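Local coordinates for transcriptional regulator (Vibrio vulnificus, PDB 4IVN), which probably represses transcription of the nan genes for sialic acid catabolism, and binds the pathway intermediate N-acetylmannosamine 6-phosphate, at residues V141-I152 with A243-L254. Residues are numbered along the deposited sequence; the frame is centred on the assembly and turned at random.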
ATOM      1  N   VAL A 141       3.086   0.805   3.904  1.00 28.15           N
ATOM      2  CA  VAL A 141       2.045   1.025   4.931  1.00 27.28           C
ATOM      3  C   VAL A 141       2.158   2.383   5.643  1.00 26.91           C
ATOM      4  O   VAL A 141       1.111   3.067   5.788  1.00 26.46           O
ATOM      5  CB  VAL A 141       1.974  -0.162   5.974  1.00 28.79           C
ATOM      6  CG1 VAL A 141       0.901   0.107   7.059  1.00 30.12           C
ATOM      7  CG2 VAL A 141       1.707  -1.444   5.179  1.00 27.71           C
ATOM      8  N   GLY A 142       3.389   2.745   6.047  1.00 27.16           N
ATOM      9  CA  GLY A 142       3.682   4.016   6.688  1.00 27.43           C
ATOM     10  C   GLY A 142       3.377   5.206   5.733  1.00 31.29           C
ATOM     11  O   GLY A 142       2.802   6.196   6.131  1.00 27.91           O
ATOM     12  N   ARG A 143       3.700   5.075   4.438  1.00 26.29           N
ATOM     13  CA  ARG A 143       3.310   6.086   3.456  1.00 27.35           C
ATOM     14  C   ARG A 143       1.812   6.203   3.346  1.00 25.76           C
ATOM     15  O   ARG A 143       1.307   7.296   3.167  1.00 30.35           O
ATOM     16  CB  ARG A 143       3.869   5.714   2.056  1.00 29.70           C
ATOM     17  CG  ARG A 143       5.384   5.954   1.847  1.00 33.21           C
ATOM     18  CD  ARG A 143       5.893   7.394   2.188  1.00 43.54           C
ATOM     19  NE  ARG A 143       7.400   7.551   2.219  1.00 46.52           N
ATOM     20  CZ  ARG A 143       8.091   8.701   2.350  1.00 42.15           C
ATOM     21  NH1 ARG A 143       7.452   9.865   2.541  1.00 39.65           N
ATOM     22  NH2 ARG A 143       9.451   8.693   2.274  1.00 52.62           N
ATOM     23  N   TYR A 144       1.104   5.097   3.347  1.00 25.18           N
ATOM     24  CA  TYR A 144      -0.367   5.244   3.271  1.00 26.37           C
ATOM     25  C   TYR A 144      -0.905   5.972   4.491  1.00 28.45           C
ATOM     26  O   TYR A 144      -1.811   6.776   4.389  1.00 26.48           O
ATOM     27  CB  TYR A 144      -1.066   3.884   3.101  1.00 24.48           C
ATOM     28  CG  TYR A 144      -2.557   4.025   2.781  1.00 26.69           C
ATOM     29  CD1 TYR A 144      -3.021   4.787   1.627  1.00 27.05           C
ATOM     30  CD2 TYR A 144      -3.509   3.333   3.554  1.00 30.26           C
ATOM     31  CE1 TYR A 144      -4.392   4.867   1.335  1.00 31.03           C
ATOM     32  CE2 TYR A 144      -4.854   3.414   3.240  1.00 31.11           C
ATOM     33  CZ  TYR A 144      -5.270   4.182   2.136  1.00 29.62           C
ATOM     34  OH  TYR A 144      -6.618   4.251   1.913  1.00 30.64           O
ATOM     35  N   LEU A 145      -0.361   5.658   5.660  1.00 28.11           N
ATOM     36  CA  LEU A 145      -0.773   6.393   6.878  1.00 24.42           C
ATOM     37  C   LEU A 145      -0.495   7.918   6.804  1.00 25.57           C
ATOM     38  O   LEU A 145      -1.413   8.734   7.120  1.00 27.08           O
ATOM     39  CB  LEU A 145      -0.006   5.774   8.082  1.00 23.01           C
ATOM     40  CG  LEU A 145      -0.299   6.414   9.479  1.00 23.44           C
ATOM     41  CD1 LEU A 145      -1.837   6.412   9.784  1.00 27.23           C
ATOM     42  CD2 LEU A 145       0.465   5.506  10.479  1.00 26.07           C
ATOM     43  N   ALA A 146       0.719   8.317   6.445  1.00 23.37           N
ATOM     44  CA  ALA A 146       1.012   9.681   6.395  1.00 26.88           C
ATOM     45  C   ALA A 146       0.098  10.350   5.340  1.00 26.33           C
ATOM     46  O   ALA A 146      -0.324  11.468   5.521  1.00 25.80           O
ATOM     47  CB  ALA A 146       2.472   9.875   5.983  1.00 28.25           C
ATOM     48  N   TYR A 147      -0.081   9.720   4.190  1.00 26.57           N
ATOM     49  CA  TYR A 147      -1.052  10.215   3.224  1.00 28.09           C
ATOM     50  C   TYR A 147      -2.420  10.405   3.795  1.00 26.55           C
ATOM     51  O   TYR A 147      -3.000  11.492   3.628  1.00 25.72           O
ATOM     52  CB  TYR A 147      -1.112   9.304   1.931  1.00 25.81           C
ATOM     53  CG  TYR A 147      -2.328   9.618   1.073  1.00 25.23           C
ATOM     54  CD1 TYR A 147      -2.289  10.621   0.103  1.00 26.74           C
ATOM     55  CD2 TYR A 147      -3.559   8.930   1.309  1.00 24.58           C
ATOM     56  CE1 TYR A 147      -3.416  10.936  -0.704  1.00 29.25           C
ATOM     57  CE2 TYR A 147      -4.684   9.256   0.520  1.00 27.09           C
ATOM     58  CZ  TYR A 147      -4.589  10.235  -0.471  1.00 28.64           C
ATOM     59  OH  TYR A 147      -5.665  10.570  -1.190  1.00 28.36           O
ATOM     60  N   ARG A 148      -2.987   9.391   4.479  1.00 28.47           N
ATOM     61  CA  ARG A 148      -4.327   9.509   4.953  1.00 27.83           C
ATOM     62  C   ARG A 148      -4.416  10.640   6.079  1.00 30.14           C
ATOM     63  O   ARG A 148      -5.434  11.376   6.191  1.00 28.79           O
ATOM     64  CB  ARG A 148      -4.832   8.157   5.554  1.00 28.21           C
ATOM     65  CG  ARG A 148      -5.100   7.074   4.487  1.00 28.77           C
ATOM     66  CD  ARG A 148      -6.234   7.534   3.539  1.00 32.31           C
ATOM     67  NE  ARG A 148      -7.484   7.620   4.285  1.00 29.77           N
ATOM     68  CZ  ARG A 148      -8.243   6.611   4.719  1.00 33.71           C
ATOM     69  NH1 ARG A 148      -7.963   5.337   4.439  1.00 29.18           N
ATOM     70  NH2 ARG A 148      -9.311   6.902   5.464  1.00 32.89           N
ATOM     71  N   LEU A 149      -3.359  10.741   6.876  1.00 29.85           N
ATOM     72  CA  LEU A 149      -3.207  11.894   7.861  1.00 30.95           C
ATOM     73  C   LEU A 149      -3.204  13.259   7.210  1.00 31.79           C
ATOM     74  O   LEU A 149      -3.873  14.159   7.723  1.00 30.43           O
ATOM     75  CB  LEU A 149      -1.988  11.768   8.793  1.00 27.12           C
ATOM     76  CG  LEU A 149      -2.198  10.474   9.667  1.00 34.00           C
ATOM     77  CD1 LEU A 149      -0.981  10.011  10.468  1.00 27.23           C
ATOM     78  CD2 LEU A 149      -3.421  10.511  10.589  1.00 32.27           C
ATOM     79  N   ILE A 150      -2.436  13.421   6.140  1.00 26.86           N
ATOM     80  CA  ILE A 150      -2.356  14.676   5.440  1.00 28.24           C
ATOM     81  C   ILE A 150      -3.709  15.027   4.811  1.00 30.56           C
ATOM     82  O   ILE A 150      -4.033  16.240   4.825  1.00 31.73           O
ATOM     83  CB  ILE A 150      -1.197  14.618   4.377  1.00 29.51           C
ATOM     84  CG1 ILE A 150       0.116  14.724   5.117  1.00 31.04           C
ATOM     85  CG2 ILE A 150      -1.326  15.749   3.277  1.00 27.11           C
ATOM     86  CD1 ILE A 150       1.296  14.306   4.219  1.00 36.52           C
ATOM     87  N   ARG A 151      -4.501  14.012   4.391  1.00 27.66           N
ATOM     88  CA  ARG A 151      -5.864  14.260   3.863  1.00 29.69           C
ATOM     89  C   ARG A 151      -6.758  14.930   4.918  1.00 32.49           C
ATOM     90  O   ARG A 151      -7.555  15.844   4.588  1.00 30.84           O
ATOM     91  CB  ARG A 151      -6.539  12.963   3.382  1.00 27.99           C
ATOM     92  CG  ARG A 151      -5.985  12.398   2.009  1.00 26.90           C
ATOM     93  CD  ARG A 151      -5.845  13.396   0.874  1.00 28.80           C
ATOM     94  NE  ARG A 151      -7.143  14.048   0.540  1.00 29.72           N
ATOM     95  CZ  ARG A 151      -8.180  13.464  -0.066  1.00 31.50           C
ATOM     96  NH1 ARG A 151      -8.089  12.241  -0.585  1.00 30.51           N
ATOM     97  NH2 ARG A 151      -9.314  14.149  -0.211  1.00 30.42           N
ATOM     98  N   ILE A 152      -6.622  14.499   6.177  1.00 29.74           N
ATOM     99  CA  ILE A 152      -7.324  15.168   7.307  1.00 29.46           C
ATOM    100  C   ILE A 152      -6.639  16.363   7.936  1.00 32.97           C
ATOM    101  O   ILE A 152      -7.128  16.910   8.943  1.00 32.84           O
ATOM    102  CB  ILE A 152      -7.804  14.160   8.345  1.00 29.30           C
ATOM    103  CG1 ILE A 152      -6.651  13.483   9.131  1.00 29.69           C
ATOM    104  CG2 ILE A 152      -8.696  13.187   7.588  1.00 29.97           C
ATOM    105  CD1 ILE A 152      -7.194  12.682  10.317  1.00 34.45           C
ATOM    106  N   ALA A 243      -2.500  -4.709   7.495  1.00 28.72           N
ATOM    107  CA  ALA A 243      -1.791  -3.491   8.071  1.00 32.86           C
ATOM    108  C   ALA A 243      -2.446  -2.224   7.473  1.00 32.57           C
ATOM    109  O   ALA A 243      -2.811  -1.272   8.208  1.00 28.56           O
ATOM    110  CB  ALA A 243      -0.292  -3.538   7.826  1.00 26.96           C
ATOM    111  N   LEU A 244      -2.745  -2.272   6.170  1.00 31.63           N
ATOM    112  CA  LEU A 244      -3.459  -1.143   5.557  1.00 31.90           C
ATOM    113  C   LEU A 244      -4.886  -0.958   6.045  1.00 32.18           C
ATOM    114  O   LEU A 244      -5.301   0.184   6.212  1.00 32.69           O
ATOM    115  CB  LEU A 244      -3.432  -1.257   4.016  1.00 30.85           C
ATOM    116  CG  LEU A 244      -2.062  -1.192   3.385  1.00 30.57           C
ATOM    117  CD1 LEU A 244      -2.140  -1.781   1.911  1.00 32.12           C
ATOM    118  CD2 LEU A 244      -1.387   0.209   3.439  1.00 28.12           C
ATOM    119  N   LEU A 245      -5.656  -2.051   6.223  1.00 31.23           N
ATOM    120  CA  LEU A 245      -6.962  -1.978   6.870  1.00 35.78           C
ATOM    121  C   LEU A 245      -6.913  -1.274   8.270  1.00 34.98           C
ATOM    122  O   LEU A 245      -7.726  -0.407   8.554  1.00 33.78           O
ATOM    123  CB  LEU A 245      -7.515  -3.369   7.052  1.00 31.35           C
ATOM    124  CG  LEU A 245      -8.843  -3.469   7.822  1.00 39.57           C
ATOM    125  CD1 LEU A 245      -9.961  -2.828   7.031  1.00 40.82           C
ATOM    126  CD2 LEU A 245      -9.200  -4.929   8.119  1.00 34.43           C
ATOM    127  N   LEU A 246      -5.955  -1.641   9.110  1.00 36.38           N
ATOM    128  CA  LEU A 246      -5.713  -0.873  10.374  1.00 40.90           C
ATOM    129  C   LEU A 246      -5.579   0.621  10.145  1.00 38.74           C
ATOM    130  O   LEU A 246      -6.171   1.406  10.929  1.00 36.75           O
ATOM    131  CB  LEU A 246      -4.423  -1.305  11.118  1.00 40.07           C
ATOM    132  CG  LEU A 246      -4.182  -2.771  11.474  1.00 50.72           C
ATOM    133  CD1 LEU A 246      -2.798  -2.890  12.152  1.00 56.72           C
ATOM    134  CD2 LEU A 246      -5.299  -3.403  12.290  1.00 47.40           C
ATOM    135  N   VAL A 247      -4.772   1.022   9.151  1.00 33.57           N
ATOM    136  CA  VAL A 247      -4.649   2.459   8.795  1.00 34.16           C
ATOM    137  C   VAL A 247      -6.020   3.027   8.412  1.00 34.23           C
ATOM    138  O   VAL A 247      -6.461   4.150   8.880  1.00 31.52           O
ATOM    139  CB  VAL A 247      -3.644   2.745   7.641  1.00 30.44           C
ATOM    140  CG1 VAL A 247      -3.749   4.181   7.190  1.00 30.37           C
ATOM    141  CG2 VAL A 247      -2.168   2.517   8.052  1.00 28.56           C
ATOM    142  N   ASP A 248      -6.747   2.276   7.571  1.00 32.34           N
ATOM    143  CA  ASP A 248      -8.045   2.804   7.122  1.00 31.81           C
ATOM    144  C   ASP A 248      -9.039   2.988   8.251  1.00 35.33           C
ATOM    145  O   ASP A 248      -9.679   4.056   8.329  1.00 31.84           O
ATOM    146  CB  ASP A 248      -8.637   1.881   6.043  1.00 35.37           C
ATOM    147  CG  ASP A 248      -9.836   2.475   5.371  1.00 37.81           C
ATOM    148  OD1 ASP A 248      -9.855   3.669   4.897  1.00 34.80           O
ATOM    149  OD2 ASP A 248     -10.706   1.687   5.217  1.00 32.43           O
ATOM    150  N   VAL A 249      -9.180   1.944   9.093  1.00 33.84           N
ATOM    151  CA  VAL A 249     -10.042   1.988  10.265  1.00 37.26           C
ATOM    152  C   VAL A 249      -9.616   3.075  11.251  1.00 38.13           C
ATOM    153  O   VAL A 249     -10.455   3.827  11.765  1.00 41.42           O
ATOM    154  CB  VAL A 249     -10.103   0.598  10.940  1.00 39.70           C
ATOM    155  CG1 VAL A 249     -10.952   0.681  12.171  1.00 44.42           C
ATOM    156  CG2 VAL A 249     -10.657  -0.471   9.978  1.00 36.68           C
ATOM    157  N   LEU A 250      -8.316   3.294  11.400  1.00 38.89           N
ATOM    158  CA  LEU A 250      -7.899   4.379  12.251  1.00 33.59           C
ATOM    159  C   LEU A 250      -8.469   5.680  11.746  1.00 32.20           C
ATOM    160  O   LEU A 250      -9.039   6.415  12.506  1.00 30.97           O
ATOM    161  CB  LEU A 250      -6.336   4.414  12.380  1.00 34.85           C
ATOM    162  CG  LEU A 250      -5.740   5.572  13.157  1.00 40.16           C
ATOM    163  CD1 LEU A 250      -6.302   5.743  14.602  1.00 37.56           C
ATOM    164  CD2 LEU A 250      -4.186   5.523  13.173  1.00 34.94           C
ATOM    165  N   VAL A 251      -8.240   6.026  10.474  1.00 31.64           N
ATOM    166  CA  VAL A 251      -8.588   7.350   9.955  1.00 34.03           C
ATOM    167  C   VAL A 251     -10.082   7.441   9.781  1.00 36.76           C
ATOM    168  O   VAL A 251     -10.663   8.462  10.089  1.00 36.49           O
ATOM    169  CB  VAL A 251      -7.799   7.700   8.650  1.00 34.30           C
ATOM    170  CG1 VAL A 251      -8.160   9.101   8.122  1.00 32.24           C
ATOM    171  CG2 VAL A 251      -6.317   7.586   9.029  1.00 31.69           C
ATOM    172  N   ASN A 252     -10.720   6.351   9.390  1.00 34.98           N
ATOM    173  CA  ASN A 252     -12.187   6.400   9.372  1.00 40.62           C
ATOM    174  C   ASN A 252     -12.863   6.621  10.749  1.00 37.40           C
ATOM    175  O   ASN A 252     -13.918   7.272  10.808  1.00 36.95           O
ATOM    176  CB  ASN A 252     -12.760   5.169   8.684  1.00 37.67           C
ATOM    177  CG  ASN A 252     -12.369   5.115   7.193  1.00 35.65           C
ATOM    178  OD1 ASN A 252     -11.877   6.104   6.640  1.00 34.16           O
ATOM    179  ND2 ASN A 252     -12.519   3.963   6.578  1.00 36.33           N
ATOM    180  N   SER A 253     -12.316   6.028  11.819  1.00 41.31           N
ATOM    181  CA  SER A 253     -12.785   6.340  13.184  1.00 41.99           C
ATOM    182  C   SER A 253     -12.609   7.769  13.512  1.00 41.20           C
ATOM    183  O   SER A 253     -13.550   8.392  14.052  1.00 41.39           O
ATOM    184  CB  SER A 253     -12.127   5.514  14.260  1.00 38.43           C
ATOM    185  OG  SER A 253     -12.207   4.212  13.836  1.00 38.78           O
ATOM    186  N   LEU A 254     -11.438   8.312  13.182  1.00 39.93           N
ATOM    187  CA  LEU A 254     -11.202   9.742  13.396  1.00 39.22           C
ATOM    188  C   LEU A 254     -12.304  10.587  12.710  1.00 40.12           C
ATOM    189  O   LEU A 254     -12.870  11.522  13.320  1.00 38.20           O
ATOM    190  CB  LEU A 254      -9.829  10.183  12.882  1.00 35.19           C
ATOM    191  CG  LEU A 254      -8.630  10.029  13.799  1.00 38.60           C
ATOM    192  CD1 LEU A 254      -7.358   9.861  12.960  1.00 43.41           C
ATOM    193  CD2 LEU A 254      -8.589  11.142  14.872  1.00 37.51           C
TER
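The guanidinium of Arg148 lies against Val251, whose CB sits over one face, 3.6 Å from NH2. Its edge carries the polar partners. Arg148 NH1 donates to Asp248 OD1 at 2.6 Å, forming a salt bridge with an N-H...O angle of 158°. The bond reaches the carboxylate on its anti side, and the two planes are turned 60° apart. Arg148 NH2 donates to Asn252 OD1 at 2.9 Å, from above the carbonyl plane, and only weakly to Asp248 OD1. Arg148 CG, anti to its carbonyl carbon, rests over the centre of the Tyr144 ring; bends at chi2 and chi3 then turn the guanidinium toward Asp248 and Asn252. Arg148 NH1 also donates to Tyr144 OH at 3.1 Å. That hydroxyl is further hydrogen-bonded to Gly235 O of the second subunit, whose Phe237 packs on Tyr144, Leu244 and Asp248.

Val247 CG1 and Leu244 CD2 approach the Tyr144 ring obliquely; Val247 CG1 lies 3.7 Å from Tyr144 CD2. Val247 is a knob among Val141, Tyr144, Leu145 and Arg148; Arg148 in turn is a knob among Val247, Asp248, Val251 and Asn252. Farther along, Ile152 CD1 meets Leu254 CD1 at 3.9 Å.

The helices run nearly parallel, at 14° with axes 9.6 Å apart at their closest. They are two helices of the SIS domain, an alpha/beta fold with a parallel sheet. Val141, Leu145 and Leu250 also touch strand 176-181, so the apolar side of the pair packs on the sheet. The polar side faces the second subunit. Tyr147 and Arg151, on helix 137-151, belong to the sugar phosphate pocket, and Tyr147 OH is hydrogen-bonded to O3 of the ligand.

Asp248 probably offsets the charge of the buried Arg148, while three side-chain acceptors fix the guanidinium's rotation at the dimer interface.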